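Local coordinates for uncharacterized protein (PDB 3PL0), which probably acts as a dioxygenase of the iron- and 2-oxoglutarate-dependent family, built on a double-stranded beta-helix (cupin) scaffold, at residues 199-204 with 208-213; 52-57 with 106-111; 149-154 with 222-227. All coordinates share one frame; numbering follows the deposited sequence.

How the interactions relate
The three contacts mark different places on a double-stranded beta-helix. Interactions 1 and 3 each bring a strand of the three-stranded sheet against one of the large antiparallel sheet; their centres lie about 17 Å apart, and strand 209-213 of the first is followed in the chain by strand 217-226 of the third. Interaction 2 lies at the border of the large sheet, across the chain's centre from interaction 1, the two centres being about 24 Å apart. It packs directly on interaction 3, Leu53 CD1 lying 3.6 Å from Arg150 N. In cupin-type oxygenases the metal site lies inside the barrel; these contacts concern the framework, and no metal is part of them.

Interaction 1: 199-204 with 208-213; sequences VRFTLE and TVLLLD
Phe201 and Leu203 pack against Leu210 and Thr208 in a buried apolar contact that joins the two sheets of the double-stranded beta-helix, or cupin fold. Strand 198-201 is an outermost strand of the three-stranded sheet, whereas strand 209-213 belongs to the large antiparallel sheet, and the chain passes from one to the other through a short turn. No direct hydrogen bond links the two segments. Their backbones are bonded into separate sheets instead, Phe201 to Thr188 on one side and Leu210 to Val175 on the other.

Two pairs of side chains carry the packing. Methyl CD1 of Leu210 reaches the edge of the Phe201 ring near its plane, at 3.9 Å from CZ. The ring is put there by a first torsion that sets CG between the backbone N and the carbonyl carbon (chi1 52°). Further along the same rim, in the ring plane, lie two methyls from its own segment: CG2 of Val199 near CE1, and CD2 of Leu203 at 3.9 Å from CE2. The rim of the ring is thus bordered by methyl groups from both segments, while Val4 and Ile6 of the N-terminal region also touch it.

Leu203 forms the second pair with the same methyl, CD2, which meets CG2 of Thr208 at 3.6 Å. Thr208 is divided between two environments: CG2 is anti to the backbone N and turned to the leucine, and OG1 serves the turn. This hydroxyl bonds to the carbonyl O of Gln205, and it also accepts from a water that lies 3.0 Å from OG1. The same water takes a hydrogen bond from the backbone of Glu204, with its oxygen 2.9 Å from Glu204 N.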
loop_
_atom_site.group_PDB
_atom_site.type_symbol
_atom_site.label_atom_id
_atom_site.label_comp_id
_atom_site.label_asym_id
_atom_site.label_seq_id
_atom_site.Cartn_x
_atom_site.Cartn_y
_atom_site.Cartn_z
ATOM N N VAL A 199 -3.704 16.779 3.911
ATOM C CA VAL A 199 -2.826 16.549 5.068
ATOM C C VAL A 199 -1.453 15.995 4.672
ATOM O O VAL A 199 -1.321 15.334 3.653
ATOM C CB VAL A 199 -3.497 15.617 6.087
ATOM C CG1 VAL A 199 -4.760 16.305 6.670
ATOM C CG2 VAL A 199 -3.812 14.245 5.445
ATOM N N ARG A 200 -0.431 16.326 5.460
ATOM C CA ARG A 200 0.902 15.760 5.356
ATOM C C ARG A 200 1.320 15.119 6.662
ATOM O O ARG A 200 1.036 15.621 7.732
ATOM C CB ARG A 200 1.965 16.786 4.991
ATOM C CG ARG A 200 2.262 17.870 6.035
ATOM C CD ARG A 200 3.230 18.837 5.443
ATOM N NE ARG A 200 3.590 19.861 6.403
ATOM C CZ ARG A 200 4.772 19.953 7.008
ATOM N NH1 ARG A 200 5.740 19.082 6.728
ATOM N NH2 ARG A 200 4.990 20.937 7.888
ATOM N N PHE A 201 1.944 13.955 6.567
ATOM C CA PHE A 201 2.444 13.300 7.757
ATOM C C PHE A 201 3.491 12.275 7.314
ATOM O O PHE A 201 3.472 11.810 6.194
ATOM C CB PHE A 201 1.301 12.613 8.514
ATOM C CG PHE A 201 0.471 11.702 7.672
ATOM C CD1 PHE A 201 -0.635 12.185 6.995
ATOM C CD2 PHE A 201 0.791 10.366 7.545
ATOM C CE1 PHE A 201 -1.374 11.340 6.201
ATOM C CE2 PHE A 201 0.059 9.520 6.782
ATOM C CZ PHE A 201 -1.014 9.994 6.075
ATOM N N THR A 202 4.420 11.941 8.196
ATOM C CA THR A 202 5.471 11.000 7.864
ATOM C C THR A 202 5.256 9.730 8.641
ATOM O O THR A 202 5.226 9.754 9.870
ATOM C CB THR A 202 6.846 11.575 8.187
ATOM O OG1 THR A 202 7.038 12.771 7.433
ATOM C CG2 THR A 202 7.933 10.580 7.837
ATOM N N LEU A 203 5.108 8.628 7.920
ATOM C CA LEU A 203 5.022 7.320 8.551
ATOM C C LEU A 203 6.406 6.935 9.056
ATOM O O LEU A 203 7.366 6.952 8.303
ATOM C CB LEU A 203 4.482 6.271 7.561
ATOM C CG LEU A 203 3.057 6.539 7.030
ATOM C CD1 LEU A 203 2.766 5.698 5.777
ATOM C CD2 LEU A 203 2.001 6.347 8.055
ATOM N N GLU A 204 6.480 6.587 10.338
ATOM C CA GLU A 204 7.732 6.290 11.010
ATOM C C GLU A 204 7.744 4.998 11.821
ATOM O O GLU A 204 8.821 4.438 12.010
ATOM C CB GLU A 204 8.116 7.450 11.944
ATOM C CG GLU A 204 8.342 8.762 11.197
ATOM C CD GLU A 204 8.807 9.927 12.093
ATOM O OE1 GLU A 204 8.355 10.008 13.253
ATOM O OE2 GLU A 204 9.603 10.773 11.600
ATOM N N THR A 208 2.459 0.898 10.948
ATOM C CA THR A 208 1.489 1.940 10.809
ATOM C C THR A 208 0.838 1.738 9.435
ATOM O O THR A 208 1.541 1.497 8.447
ATOM C CB THR A 208 2.094 3.370 10.922
ATOM O OG1 THR A 208 2.832 3.489 12.156
ATOM C CG2 THR A 208 0.944 4.414 10.871
ATOM N N VAL A 209 -0.494 1.804 9.387
ATOM C CA VAL A 209 -1.250 1.621 8.142
ATOM C C VAL A 209 -2.132 2.811 7.733
ATOM O O VAL A 209 -2.910 3.323 8.506
ATOM C CB VAL A 209 -2.064 0.343 8.198
ATOM C CG1 VAL A 209 -2.672 0.080 6.843
ATOM C CG2 VAL A 209 -1.146 -0.800 8.630
ATOM N N LEU A 210 -1.999 3.233 6.472
ATOM C CA LEU A 210 -2.846 4.249 5.908
ATOM C C LEU A 210 -3.906 3.544 5.085
ATOM O O LEU A 210 -3.575 2.886 4.104
ATOM C CB LEU A 210 -2.030 5.187 5.008
ATOM C CG LEU A 210 -2.767 6.218 4.134
ATOM C CD1 LEU A 210 -3.543 7.167 5.022
ATOM C CD2 LEU A 210 -1.762 6.959 3.240
ATOM N N LEU A 211 -5.156 3.731 5.469
ATOM C CA LEU A 211 -6.328 3.240 4.747
ATOM C C LEU A 211 -6.878 4.360 3.882
ATOM O O LEU A 211 -7.013 5.500 4.370
ATOM C CB LEU A 211 -7.408 2.743 5.714
ATOM C CG LEU A 211 -6.959 1.625 6.698
ATOM C CD1 LEU A 211 -8.081 1.137 7.611
ATOM C CD2 LEU A 211 -6.274 0.420 5.940
ATOM N N LEU A 212 -7.156 4.068 2.605
ATOM C CA LEU A 212 -7.632 5.061 1.628
ATOM C C LEU A 212 -8.886 4.546 0.878
ATOM O O LEU A 212 -8.940 3.411 0.433
ATOM C CB LEU A 212 -6.560 5.332 0.553
ATOM C CG LEU A 212 -5.180 5.823 0.998
ATOM C CD1 LEU A 212 -4.153 5.665 -0.140
ATOM C CD2 LEU A 212 -5.235 7.298 1.468
ATOM N N ASP A 213 -9.888 5.396 0.750
ATOM C CA ASP A 213 -10.999 5.162 -0.164
ATOM C C ASP A 213 -10.551 5.768 -1.467
ATOM O O ASP A 213 -10.550 7.007 -1.684
ATOM C CB ASP A 213 -12.254 5.825 0.352
ATOM C CG ASP A 213 -13.437 5.678 -0.586
ATOM O OD1 ASP A 213 -13.290 5.284 -1.769
ATOM O OD2 ASP A 213 -14.534 5.997 -0.112
HETATM O O HOH W 1 4.199 6.154 12.026
#

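Interaction 2: 52-57 with 106-111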
loop_
_atom_site.group_PDB
_atom_site.type_symbol
_atom_site.label_atom_id
_atom_site.label_comp_id
_atom_site.label_asym_id
_atom_site.label_seq_id
_atom_site.Cartn_x
_atom_site.Cartn_y
_atom_site.Cartn_z
ATOM N N GLU A 52 14.838 -9.185 0.058
ATOM C CA GLU A 52 14.909 -10.083 -1.099
ATOM C C GLU A 52 13.950 -9.693 -2.200
ATOM O O GLU A 52 13.461 -10.567 -2.928
ATOM C CB GLU A 52 14.550 -11.488 -0.666
ATOM C CG GLU A 52 15.476 -12.089 0.385
ATOM C CD GLU A 52 15.062 -13.521 0.741
ATOM O OE1 GLU A 52 13.843 -13.843 0.719
ATOM O OE2 GLU A 52 15.962 -14.337 1.033
ATOM N N LEU A 53 13.632 -8.404 -2.318
ATOM C CA LEU A 53 12.747 -7.982 -3.379
ATOM C C LEU A 53 13.552 -7.893 -4.681
ATOM O O LEU A 53 14.773 -7.686 -4.647
ATOM C CB LEU A 53 12.042 -6.662 -3.025
ATOM C CG LEU A 53 11.188 -6.679 -1.768
ATOM C CD1 LEU A 53 10.699 -5.239 -1.440
ATOM C CD2 LEU A 53 10.025 -7.663 -1.848
ATOM N N ALA A 54 12.872 -8.069 -5.818
ATOM C CA ALA A 54 13.536 -8.071 -7.126
ATOM C C ALA A 54 13.682 -6.659 -7.691
ATOM O O ALA A 54 12.817 -5.808 -7.499
ATOM C CB ALA A 54 12.792 -8.930 -8.092
ATOM N N PRO A 55 14.788 -6.397 -8.408
ATOM C CA PRO A 55 14.946 -5.059 -8.960
ATOM C C PRO A 55 13.864 -4.846 -9.986
ATOM O O PRO A 55 13.534 -5.791 -10.697
ATOM C CB PRO A 55 16.325 -5.088 -9.618
ATOM C CG PRO A 55 16.667 -6.551 -9.768
ATOM C CD PRO A 55 15.907 -7.307 -8.732
ATOM N N ASP A 56 13.280 -3.644 -10.005
ATOM C CA ASP A 56 12.313 -3.250 -11.007
ATOM C C ASP A 56 13.094 -2.469 -12.055
ATOM O O ASP A 56 13.390 -1.298 -11.872
ATOM C CB ASP A 56 11.201 -2.381 -10.383
ATOM C CG ASP A 56 10.231 -1.770 -11.420
ATOM O OD1 ASP A 56 10.409 -1.994 -12.629
ATOM O OD2 ASP A 56 9.283 -1.024 -11.004
ATOM N N LEU A 57 13.428 -3.128 -13.146
ATOM C CA LEU A 57 14.254 -2.530 -14.171
ATOM C C LEU A 57 13.420 -1.939 -15.302
ATOM O O LEU A 57 13.954 -1.631 -16.353
ATOM C CB LEU A 57 15.232 -3.572 -14.688
ATOM C CG LEU A 57 16.113 -4.217 -13.594
ATOM C CD1 LEU A 57 16.874 -5.401 -14.129
ATOM C CD2 LEU A 57 17.066 -3.197 -12.966
ATOM N N TRP A 106 4.881 -7.452 -15.881
ATOM C CA TRP A 106 5.150 -8.658 -15.105
ATOM C C TRP A 106 6.270 -8.363 -14.128
ATOM O O TRP A 106 7.293 -7.830 -14.507
ATOM C CB TRP A 106 5.542 -9.807 -16.011
ATOM C CG TRP A 106 4.406 -10.301 -16.805
ATOM C CD1 TRP A 106 4.044 -9.902 -18.060
ATOM C CD2 TRP A 106 3.455 -11.290 -16.399
ATOM N NE1 TRP A 106 2.918 -10.592 -18.464
ATOM C CE2 TRP A 106 2.541 -11.452 -17.463
ATOM C CE3 TRP A 106 3.296 -12.064 -15.244
ATOM C CZ2 TRP A 106 1.466 -12.344 -17.400
ATOM C CZ3 TRP A 106 2.230 -12.956 -15.181
ATOM C CH2 TRP A 106 1.333 -13.092 -16.255
ATOM N N PHE A 107 6.000 -8.661 -12.859
ATOM C CA PHE A 107 6.934 -8.527 -11.773
ATOM C C PHE A 107 7.173 -9.894 -11.225
ATOM O O PHE A 107 6.511 -10.844 -11.616
ATOM C CB PHE A 107 6.335 -7.650 -10.678
ATOM C CG PHE A 107 6.076 -6.259 -11.112
ATOM C CD1 PHE A 107 7.132 -5.441 -11.511
ATOM C CD2 PHE A 107 4.778 -5.752 -11.133
ATOM C CE1 PHE A 107 6.899 -4.154 -11.914
ATOM C CE2 PHE A 107 4.533 -4.441 -11.535
ATOM C CZ PHE A 107 5.601 -3.637 -11.922
ATOM N N GLU A 108 8.135 -9.999 -10.317
ATOM C CA GLU A 108 8.444 -11.276 -9.694
ATOM C C GLU A 108 7.417 -11.586 -8.576
ATOM O O GLU A 108 6.961 -10.677 -7.854
ATOM C CB GLU A 108 9.852 -11.234 -9.113
ATOM C CG GLU A 108 10.970 -11.048 -10.133
ATOM C CD GLU A 108 11.051 -12.218 -11.113
ATOM O OE1 GLU A 108 11.098 -13.381 -10.644
ATOM O OE2 GLU A 108 11.066 -11.967 -12.342
ATOM N N PRO A 109 7.030 -12.860 -8.450
ATOM C CA PRO A 109 6.075 -13.236 -7.420
ATOM C C PRO A 109 6.581 -13.127 -5.981
ATOM O O PRO A 109 7.760 -13.298 -5.669
ATOM C CB PRO A 109 5.726 -14.698 -7.746
ATOM C CG PRO A 109 6.677 -15.127 -8.817
ATOM C CD PRO A 109 7.445 -13.982 -9.304
ATOM N N LEU A 110 5.639 -12.875 -5.099
ATOM C CA LEU A 110 5.885 -12.881 -3.677
ATOM C C LEU A 110 6.458 -14.225 -3.260
ATOM O O LEU A 110 6.209 -15.273 -3.896
ATOM C CB LEU A 110 4.558 -12.669 -2.935
ATOM C CG LEU A 110 3.689 -11.467 -3.275
ATOM C CD1 LEU A 110 2.332 -11.518 -2.530
ATOM C CD2 LEU A 110 4.452 -10.164 -2.991
ATOM N N SER A 111 7.237 -14.192 -2.190
ATOM C CA SER A 111 7.728 -15.397 -1.595
ATOM C C SER A 111 6.553 -16.248 -1.158
ATOM O O SER A 111 5.648 -15.802 -0.453
ATOM C CB SER A 111 8.596 -15.082 -0.377
ATOM O OG SER A 111 8.521 -16.128 0.569
#
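Ala54 and Asp56 meet Glu108 and Phe107 where the short strand 54-55 of the large sheet of the double-stranded beta-helix faces the loop leading from strand 103-105 to helix 112-115. No hydrogen bond runs directly between the segments. Strand 65-77 is their common support: Ala54 and Asp56 make backbone bonds to Arg68 and Arg66, and Glu108 and Leu110 both bond to His70, a little farther along.

The aliphatic contact is small. CB of Ala54 points at the loop and sits 3.5 Å from CG of Glu108, with CB of Glu108 at 3.9 Å. The bend at chi2 (-63°) turns the glutamate carboxylate away from the alanine, leaving the methylenes CB and CG to make the contact.

Asp56 and Phe107 are in van der Waals contact only, and the polar bonds of the aspartate go to residues outside the two segments. Its CG is anti to the backbone N (chi1 173°), which brings the carboxylate to the CE1 corner of the Phe107 ring, and the two planes stand 75° apart. OD2 is held by salt bridges to Arg66 and Arg68, and OD1 accepts from the backbone N of His58, which together would fix the rotation of the group. Arg68 also makes a cation-pi contact with Phe107, whose ring the His58 ring meets nearly at right angles, so one guanidinium serves both carboxylate and phenyl ring; its charge is likely to ease the closeness of an anionic oxygen to the aromatic group. The nearest atoms of this pair are OD2 of Asp56 and CE1 of Phe107, 4.0 Å apart.

Interaction 3: 149-154 with 222-227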
loop_
_atom_site.group_PDB
_atom_site.type_symbol
_atom_site.label_atom_id
_atom_site.label_comp_id
_atom_site.label_asym_id
_atom_site.label_seq_id
_atom_site.Cartn_x
_atom_site.Cartn_y
_atom_site.Cartn_z
ATOM N N PHE A 149 7.403 -3.018 -1.553
ATOM C CA PHE A 149 8.354 -2.118 -2.189
ATOM C C PHE A 149 9.529 -1.848 -1.284
ATOM O O PHE A 149 9.337 -1.653 -0.092
ATOM C CB PHE A 149 7.722 -0.761 -2.426
ATOM C CG PHE A 149 6.796 -0.695 -3.598
ATOM C CD1 PHE A 149 7.272 -0.760 -4.895
ATOM C CD2 PHE A 149 5.430 -0.533 -3.401
ATOM C CE1 PHE A 149 6.400 -0.673 -5.981
ATOM C CE2 PHE A 149 4.563 -0.438 -4.472
ATOM C CZ PHE A 149 5.049 -0.497 -5.774
ATOM N N ARG A 150 10.718 -1.707 -1.874
ATOM C CA ARG A 150 11.819 -0.965 -1.240
ATOM C C ARG A 150 12.347 0.031 -2.236
ATOM O O ARG A 150 12.663 -0.315 -3.362
ATOM C CB ARG A 150 12.960 -1.871 -0.813
ATOM C CG ARG A 150 14.272 -1.121 -0.445
ATOM C CD ARG A 150 15.290 -1.987 0.232
ATOM N NE ARG A 150 14.855 -2.388 1.550
ATOM C CZ ARG A 150 15.485 -3.246 2.345
ATOM N NH1 ARG A 150 16.661 -3.801 2.022
ATOM N NH2 ARG A 150 14.963 -3.501 3.525
ATOM N N ILE A 151 12.460 1.271 -1.804
ATOM C CA ILE A 151 13.069 2.312 -2.603
ATOM C C ILE A 151 14.403 2.626 -1.914
ATOM O O ILE A 151 14.426 2.972 -0.732
ATOM C CB ILE A 151 12.203 3.564 -2.651
ATOM C CG1 ILE A 151 10.781 3.299 -3.138
ATOM C CG2 ILE A 151 12.812 4.601 -3.579
ATOM C CD1 ILE A 151 10.670 2.730 -4.534
ATOM N N ASP A 152 15.490 2.530 -2.674
ATOM C CA ASP A 152 16.854 2.654 -2.145
ATOM C C ASP A 152 17.550 3.827 -2.818
ATOM O O ASP A 152 17.554 3.935 -4.055
ATOM C CB ASP A 152 17.627 1.365 -2.427
ATOM C CG ASP A 152 18.840 1.203 -1.549
ATOM O OD1 ASP A 152 19.623 2.155 -1.402
ATOM O OD2 ASP A 152 19.016 0.107 -1.005
ATOM N N THR A 153 18.137 4.700 -1.999
ATOM C CA THR A 153 18.793 5.902 -2.474
ATOM C C THR A 153 20.254 5.611 -2.901
ATOM O O THR A 153 21.006 6.519 -3.192
ATOM C CB THR A 153 18.732 7.031 -1.412
ATOM O OG1 THR A 153 19.516 6.662 -0.276
ATOM C CG2 THR A 153 17.260 7.300 -0.913
ATOM N N GLU A 154 20.672 4.342 -2.960
ATOM C CA GLU A 154 22.054 4.021 -3.416
ATOM C C GLU A 154 22.333 4.465 -4.821
ATOM O O GLU A 154 23.491 4.467 -5.282
ATOM C CB GLU A 154 22.318 2.521 -3.368
ATOM C CG GLU A 154 21.342 1.706 -4.236
ATOM C CD GLU A 154 21.324 0.184 -3.928
ATOM O OE1 GLU A 154 22.317 -0.295 -3.368
ATOM O OE2 GLU A 154 20.322 -0.524 -4.260
ATOM N N THR A 222 6.556 12.231 -0.708
ATOM C CA THR A 222 7.672 13.032 -1.149
ATOM C C THR A 222 8.942 12.209 -1.330
ATOM O O THR A 222 9.107 11.185 -0.709
ATOM C CB THR A 222 7.936 14.161 -0.186
ATOM O OG1 THR A 222 8.412 13.626 1.047
ATOM C CG2 THR A 222 6.618 15.002 -0.015
ATOM N N PRO A 223 9.850 12.677 -2.178
ATOM C CA PRO A 223 11.093 11.919 -2.410
ATOM C C PRO A 223 11.923 11.700 -1.130
ATOM O O PRO A 223 11.859 12.494 -0.163
ATOM C CB PRO A 223 11.879 12.812 -3.393
ATOM C CG PRO A 223 10.903 13.724 -3.964
ATOM C CD PRO A 223 9.803 13.927 -2.956
ATOM N N LEU A 224 12.683 10.619 -1.120
ATOM C CA LEU A 224 13.630 10.336 -0.045
ATOM C C LEU A 224 14.873 11.182 -0.241
ATOM O O LEU A 224 15.181 11.564 -1.336
ATOM C CB LEU A 224 14.018 8.852 0.015
ATOM C CG LEU A 224 12.878 7.850 0.041
ATOM C CD1 LEU A 224 13.471 6.460 0.007
ATOM C CD2 LEU A 224 12.022 8.086 1.258
ATOM N N LEU A 225 15.530 11.531 0.861
ATOM C CA LEU A 225 16.818 12.204 0.822
ATOM C C LEU A 225 17.649 11.513 1.861
ATOM O O LEU A 225 17.212 11.343 3.023
ATOM C CB LEU A 225 16.679 13.687 1.109
ATOM C CG LEU A 225 15.798 14.482 0.103
ATOM C CD1 LEU A 225 15.065 15.596 0.830
ATOM C CD2 LEU A 225 16.624 15.008 -1.131
ATOM N N PRO A 226 18.830 11.050 1.453
ATOM C CA PRO A 226 19.726 10.375 2.380
ATOM C C PRO A 226 20.105 11.248 3.564
ATOM O O PRO A 226 20.374 12.397 3.383
ATOM C CB PRO A 226 20.983 10.093 1.527
ATOM C CG PRO A 226 20.521 10.165 0.111
ATOM C CD PRO A 226 19.363 11.114 0.077
ATOM N N LEU A 227 20.151 10.710 4.773
ATOM C CA LEU A 227 20.617 11.498 5.916
ATOM C C LEU A 227 22.112 11.789 5.812
ATOM O O LEU A 227 22.582 12.887 6.169
ATOM C CB LEU A 227 20.320 10.771 7.221
ATOM C CG LEU A 227 18.824 10.711 7.553
ATOM C CD1 LEU A 227 18.584 9.798 8.762
ATOM C CD2 LEU A 227 18.275 12.113 7.770
#
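The two sheets of the double-stranded beta-helix come together again where strand 141-152 ends, and there Ile151 and Thr153 pack against Leu224 and Pro226 of strand 217-226. Methyl CG2 of Thr153 lies 3.7 Å from CB of Leu224, the two side chains crossing at about a right angle. CD1 of the leucine continues to Ile151, where it sits 3.7 Å from the carbonyl O and 4.1 Å from CG2. Thr153 also borders Pro226, whose CG is 3.7 Å from OG1. That hydroxyl, set between the backbone N and the carbonyl carbon (chi1 67°), is hydrogen-bonded to the carbonyl O of Ala236. With an alanine in place of Thr153, the carbonyl of Ala236 would probably lose its hydroxyl mate and a gap would be likely to open beside Leu224 and Pro226. The turn after the strand is an Asx turn, in which Asp152 OD1 accepts from Glu154 N at 2.9 Å. Around the contact, strand 237-246 runs antiparallel beside strand 141-152 and lends Arg238 to touch Leu224, while Val183 of strand 183-192, the neighbour of strand 217-226 in the three-stranded sheet, touches Thr153.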